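Long-range contact in rutinosidase (Aspergillus niger, PDB 6I1A), which is a secreted family 5 glycoside hydrolase that releases rutinose from its glycosides and may also act on beta-1,3-glucans: residues E52-G64 with T96-Y109. Residues are numbered along the deposited sequence; the frame is centred on the assembly and turned at random.
Sequences EWGLCEHLGSQCG and TYAAWIDLPSSQLY. With EDO (1,2-ethanediol), chain V.
Trp53 lays one face of its indole over the side chain of Gln107, whose CB sits 3.5 Å from the centroid of the five-membered ring and 14° off the normal, a CH-pi contact. With CG anti to the backbone N (chi1 -177°), the indole reaches along the 96-109 loop: Leu108 CG comes within 4.0 Å of Trp53 CE3, and an ethanediol, probably from the crystallisation liquor, meets the ring edge. Past the indole, Gln107 bends at chi2 (-61°) and brings its amide along Glu57 CA and CB, NE2 lying 3.6 Å from Glu57 CB. At the other end of the contact Gly64 CA rests 3.5 Å from the centroid of the Tyr109 ring, over its face, the backbone carbon itself packing on the ring. Tyr109 CB also packs on both sulfurs of the Cys56-Cys63 disulfide, which ties helix 52-59 to the start of helix 63-73, while Tyr109 OH is hydrogen-bonded to Glu68 OE2. No direct hydrogen bond joins the segments; two waters do instead. Both donate to Glu52 OE2, one at 2.7 Å while accepting from Tyr109 N, the other linking Thr96 OG1 and Tyr109 O. Glu52 OE1 accepts from Gln33 N, so both carboxylate oxygens are held. Within the loop, Ser106 OG accepts from Leu108 N at 3.1 Å, forming an ST turn, and donates to Tyr97 OH, which is also hydrogen-bonded to Glu150. The arrangement joins a disulfide-linked helical pair to the loop that follows strand 90-95, a beta-to-alpha connection leading to helix 113-128 in the TIM barrel of glycoside hydrolase family 5.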
loop_
_atom_site.group_PDB
_atom_site.type_symbol
_atom_site.label_atom_id
_atom_site.label_comp_id
_atom_site.label_asym_id
_atom_site.label_seq_id
_atom_site.Cartn_x
_atom_site.Cartn_y
_atom_site.Cartn_z
ATOM N N GLU A 52 18.607 -21.616 4.556
ATOM C CA GLU A 52 18.700 -23.058 4.753
ATOM C C GLU A 52 19.821 -23.586 3.837
ATOM O O GLU A 52 20.586 -24.486 4.290
ATOM C CB GLU A 52 17.356 -23.740 4.461
ATOM C CG GLU A 52 17.420 -25.249 4.598
ATOM C CD GLU A 52 16.127 -25.997 4.393
ATOM O OE1 GLU A 52 15.051 -25.379 4.394
ATOM O OE2 GLU A 52 16.250 -27.256 4.277
ATOM N N TRP A 53 19.859 -23.127 2.609
ATOM C CA TRP A 53 20.909 -23.508 1.612
ATOM C C TRP A 53 22.295 -23.404 2.246
ATOM O O TRP A 53 23.060 -24.384 2.281
ATOM C CB TRP A 53 20.760 -22.616 0.388
ATOM C CG TRP A 53 21.703 -22.934 -0.734
ATOM C CD1 TRP A 53 23.029 -22.627 -0.800
ATOM C CD2 TRP A 53 21.355 -23.467 -2.037
ATOM N NE1 TRP A 53 23.544 -22.980 -2.034
ATOM C CE2 TRP A 53 22.546 -23.489 -2.806
ATOM C CE3 TRP A 53 20.178 -23.958 -2.604
ATOM C CZ2 TRP A 53 22.569 -23.998 -4.110
ATOM C CZ3 TRP A 53 20.195 -24.403 -3.907
ATOM C CH2 TRP A 53 21.375 -24.428 -4.634
ATOM N N GLY A 54 22.622 -22.248 2.804
ATOM C CA GLY A 54 23.960 -22.014 3.391
ATOM C C GLY A 54 24.128 -22.758 4.701
ATOM O O GLY A 54 25.267 -23.164 5.011
ATOM N N LEU A 55 23.098 -22.910 5.519
ATOM C CA LEU A 55 23.172 -23.771 6.734
ATOM C C LEU A 55 23.575 -25.194 6.342
ATOM O O LEU A 55 24.483 -25.807 6.978
ATOM C CB LEU A 55 21.833 -23.735 7.463
ATOM C CG LEU A 55 21.706 -24.647 8.669
ATOM C CD1 LEU A 55 20.828 -23.977 9.735
ATOM C CD2 LEU A 55 21.175 -26.003 8.306
ATOM N N CYS A 56 22.982 -25.728 5.295
ATOM C CA CYS A 56 23.283 -27.112 4.874
ATOM C C CYS A 56 24.699 -27.170 4.316
ATOM O O CYS A 56 25.423 -28.155 4.668
ATOM C CB CYS A 56 22.265 -27.545 3.831
ATOM S SG CYS A 56 22.165 -29.328 3.593
ATOM N N GLU A 57 25.088 -26.200 3.509
ATOM C CA GLU A 57 26.466 -26.124 2.983
ATOM C C GLU A 57 27.441 -26.086 4.176
ATOM O O GLU A 57 28.477 -26.831 4.188
ATOM C CB GLU A 57 26.650 -24.909 2.107
ATOM C CG GLU A 57 28.064 -24.738 1.555
ATOM C CD GLU A 57 28.206 -23.871 0.327
ATOM O OE1 GLU A 57 27.263 -23.216 -0.032
ATOM O OE2 GLU A 57 29.300 -23.881 -0.277
ATOM N N HIS A 58 27.172 -25.245 5.161
ATOM C CA HIS A 58 28.093 -25.107 6.326
ATOM C C HIS A 58 28.227 -26.425 7.058
ATOM O O HIS A 58 29.376 -26.764 7.504
ATOM C CB HIS A 58 27.489 -24.047 7.270
ATOM C CG HIS A 58 28.089 -24.024 8.637
ATOM N ND1 HIS A 58 29.440 -23.701 8.830
ATOM C CD2 HIS A 58 27.610 -24.379 9.828
ATOM C CE1 HIS A 58 29.707 -23.796 10.143
ATOM N NE2 HIS A 58 28.615 -24.212 10.783
ATOM N N LEU A 59 27.156 -27.177 7.267
ATOM C CA LEU A 59 27.188 -28.434 8.034
ATOM C C LEU A 59 27.836 -29.577 7.225
ATOM O O LEU A 59 28.155 -30.614 7.831
ATOM C CB LEU A 59 25.788 -28.823 8.486
ATOM C CG LEU A 59 25.126 -27.954 9.557
ATOM C CD1 LEU A 59 23.704 -28.410 9.806
ATOM C CD2 LEU A 59 25.948 -27.972 10.840
ATOM N N GLY A 60 27.902 -29.440 5.927
ATOM C CA GLY A 60 28.483 -30.463 5.030
ATOM C C GLY A 60 27.834 -31.808 5.272
ATOM O O GLY A 60 26.597 -31.936 5.294
ATOM N N SER A 61 28.616 -32.868 5.550
ATOM C CA SER A 61 28.021 -34.206 5.733
ATOM C C SER A 61 27.121 -34.294 6.959
ATOM O O SER A 61 26.399 -35.267 7.055
ATOM C CB SER A 61 29.127 -35.271 5.821
ATOM O OG SER A 61 29.908 -34.936 6.941
ATOM N N GLN A 62 27.146 -33.312 7.886
ATOM C CA GLN A 62 26.280 -33.385 9.066
ATOM C C GLN A 62 24.924 -32.689 8.785
ATOM O O GLN A 62 24.056 -32.779 9.622
ATOM C CB GLN A 62 26.949 -32.754 10.274
ATOM C CG GLN A 62 28.117 -33.615 10.771
ATOM C CD GLN A 62 27.625 -35.004 11.096
ATOM O OE1 GLN A 62 27.978 -35.984 10.448
ATOM N NE2 GLN A 62 26.688 -35.082 12.007
ATOM N N CYS A 63 24.755 -32.163 7.600
ATOM C CA CYS A 63 23.466 -31.475 7.291
ATOM C C CYS A 63 22.309 -32.438 7.432
ATOM O O CYS A 63 21.311 -32.136 8.144
ATOM C CB CYS A 63 23.510 -30.867 5.903
ATOM S SG CYS A 63 21.887 -30.186 5.453
ATOM N N GLY A 64 22.360 -33.594 6.777
ATOM C CA GLY A 64 21.289 -34.599 6.843
ATOM C C GLY A 64 20.960 -35.031 8.261
ATOM O O GLY A 64 19.824 -34.996 8.736
ATOM N N THR A 96 10.310 -27.906 1.314
ATOM C CA THR A 96 11.243 -27.527 0.238
ATOM C C THR A 96 10.987 -28.442 -0.969
ATOM O O THR A 96 10.497 -29.558 -0.809
ATOM C CB THR A 96 12.703 -27.604 0.639
ATOM O OG1 THR A 96 13.054 -28.995 0.758
ATOM C CG2 THR A 96 12.974 -26.888 1.952
ATOM N N TYR A 97 11.399 -27.997 -2.131
ATOM C CA TYR A 97 11.255 -28.888 -3.325
ATOM C C TYR A 97 12.107 -30.141 -3.119
ATOM O O TYR A 97 11.831 -31.158 -3.777
ATOM C CB TYR A 97 11.593 -28.205 -4.651
ATOM C CG TYR A 97 12.998 -27.725 -4.787
ATOM C CD1 TYR A 97 14.031 -28.630 -5.054
ATOM C CD2 TYR A 97 13.346 -26.388 -4.601
ATOM C CE1 TYR A 97 15.327 -28.215 -5.192
ATOM C CE2 TYR A 97 14.669 -25.976 -4.710
ATOM C CZ TYR A 97 15.664 -26.898 -5.027
ATOM O OH TYR A 97 16.976 -26.497 -5.096
ATOM N N ALA A 98 13.172 -30.050 -2.330
ATOM C CA ALA A 98 14.145 -31.147 -2.152
ATOM C C ALA A 98 13.518 -32.284 -1.367
ATOM O O ALA A 98 14.102 -33.395 -1.299
ATOM C CB ALA A 98 15.393 -30.627 -1.505
ATOM N N ALA A 99 12.371 -32.107 -0.715
ATOM C CA ALA A 99 11.610 -33.196 -0.104
ATOM C C ALA A 99 11.152 -34.161 -1.225
ATOM O O ALA A 99 10.853 -35.351 -0.935
ATOM C CB ALA A 99 10.430 -32.652 0.650
ATOM N N TRP A 100 10.963 -33.624 -2.422
ATOM C CA TRP A 100 10.198 -34.271 -3.508
ATOM C C TRP A 100 11.128 -34.786 -4.583
ATOM O O TRP A 100 10.810 -35.856 -5.198
ATOM C CB TRP A 100 9.112 -33.327 -4.050
ATOM C CG TRP A 100 8.188 -32.859 -2.966
ATOM C CD1 TRP A 100 8.239 -31.648 -2.316
ATOM C CD2 TRP A 100 7.124 -33.596 -2.359
ATOM N NE1 TRP A 100 7.269 -31.593 -1.380
ATOM C CE2 TRP A 100 6.563 -32.768 -1.370
ATOM C CE3 TRP A 100 6.544 -34.856 -2.578
ATOM C CZ2 TRP A 100 5.478 -33.190 -0.597
ATOM C CZ3 TRP A 100 5.491 -35.251 -1.801
ATOM C CH2 TRP A 100 4.959 -34.423 -0.819
ATOM N N ILE A 101 12.176 -34.059 -4.895
ATOM C CA ILE A 101 13.156 -34.434 -5.953
ATOM C C ILE A 101 14.539 -34.151 -5.436
ATOM O O ILE A 101 14.736 -33.243 -4.609
ATOM C CB ILE A 101 12.898 -33.712 -7.258
ATOM C CG1 ILE A 101 13.248 -32.236 -7.234
ATOM C CG2 ILE A 101 11.492 -34.028 -7.776
ATOM C CD1 ILE A 101 13.292 -31.598 -8.663
ATOM N N ASP A 102 15.519 -34.914 -5.909
ATOM C CA ASP A 102 16.909 -34.755 -5.477
ATOM C C ASP A 102 17.717 -34.296 -6.670
ATOM O O ASP A 102 18.113 -35.174 -7.523
ATOM C CB ASP A 102 17.404 -36.086 -4.929
ATOM C CG ASP A 102 18.783 -36.023 -4.387
ATOM O OD1 ASP A 102 19.501 -35.080 -4.675
ATOM O OD2 ASP A 102 19.098 -36.948 -3.582
ATOM N N LEU A 103 17.896 -33.012 -6.860
ATOM C CA LEU A 103 18.650 -32.454 -8.007
ATOM C C LEU A 103 20.123 -32.401 -7.678
ATOM O O LEU A 103 20.530 -32.008 -6.589
ATOM C CB LEU A 103 18.153 -31.046 -8.346
ATOM C CG LEU A 103 16.772 -31.062 -8.993
ATOM C CD1 LEU A 103 16.206 -29.643 -9.001
ATOM C CD2 LEU A 103 16.871 -31.606 -10.405
ATOM N N PRO A 104 21.007 -32.794 -8.618
ATOM C CA PRO A 104 22.451 -32.800 -8.355
ATOM C C PRO A 104 23.082 -31.406 -8.192
ATOM O O PRO A 104 24.209 -31.335 -7.754
ATOM C CB PRO A 104 23.027 -33.530 -9.578
ATOM C CG PRO A 104 22.008 -33.295 -10.666
ATOM C CD PRO A 104 20.669 -33.261 -9.959
ATOM N N SER A 105 22.345 -30.345 -8.527
ATOM C CA SER A 105 22.885 -28.966 -8.401
ATOM C C SER A 105 22.260 -28.239 -7.203
ATOM O O SER A 105 22.489 -27.029 -7.084
ATOM C CB SER A 105 22.675 -28.188 -9.666
ATOM O OG SER A 105 21.297 -28.113 -9.987
ATOM N N SER A 106 21.512 -28.949 -6.354
ATOM C CA SER A 106 20.858 -28.301 -5.187
ATOM C C SER A 106 21.597 -28.609 -3.881
ATOM O O SER A 106 21.884 -29.786 -3.624
ATOM C CB SER A 106 19.417 -28.720 -5.075
ATOM O OG SER A 106 18.833 -28.174 -3.902
ATOM N N GLN A 107 21.883 -27.565 -3.100
ATOM C CA GLN A 107 22.483 -27.702 -1.752
ATOM C C GLN A 107 21.424 -27.975 -0.705
ATOM O O GLN A 107 21.795 -28.254 0.470
ATOM C CB GLN A 107 23.228 -26.453 -1.334
ATOM C CG GLN A 107 24.709 -26.534 -1.253
ATOM C CD GLN A 107 25.323 -27.510 -0.276
ATOM O OE1 GLN A 107 24.706 -28.251 0.542
ATOM N NE2 GLN A 107 26.618 -27.506 -0.408
ATOM N N LEU A 108 20.123 -27.915 -1.049
ATOM C CA LEU A 108 19.104 -28.294 -0.070
ATOM C C LEU A 108 19.134 -29.799 0.167
ATOM O O LEU A 108 19.389 -30.546 -0.811
ATOM C CB LEU A 108 17.722 -27.825 -0.524
ATOM C CG LEU A 108 17.577 -26.308 -0.679
ATOM C CD1 LEU A 108 16.212 -25.989 -1.259
ATOM C CD2 LEU A 108 17.824 -25.588 0.623
ATOM N N TYR A 109 18.827 -30.215 1.375
ATOM C CA TYR A 109 18.892 -31.630 1.755
ATOM C C TYR A 109 17.640 -32.376 1.273
ATOM O O TYR A 109 16.499 -31.951 1.498
ATOM C CB TYR A 109 18.989 -31.754 3.280
ATOM C CG TYR A 109 18.899 -33.162 3.795
ATOM C CD1 TYR A 109 19.902 -34.090 3.489
ATOM C CD2 TYR A 109 17.853 -33.564 4.592
ATOM C CE1 TYR A 109 19.809 -35.386 3.952
ATOM C CE2 TYR A 109 17.773 -34.856 5.093
ATOM C CZ TYR A 109 18.769 -35.759 4.771
ATOM O OH TYR A 109 18.646 -37.042 5.253
HETATM C C1 EDO V . 18.353 -26.310 -8.121
HETATM O O1 EDO V . 18.545 -26.961 -9.407
HETATM C C2 EDO V . 19.398 -25.300 -7.661
HETATM O O2 EDO V . 19.300 -23.922 -8.190
HETATM O O HOH W 1 15.341 -29.460 2.153
HETATM O O HOH W 2 18.577 -28.243 3.418
#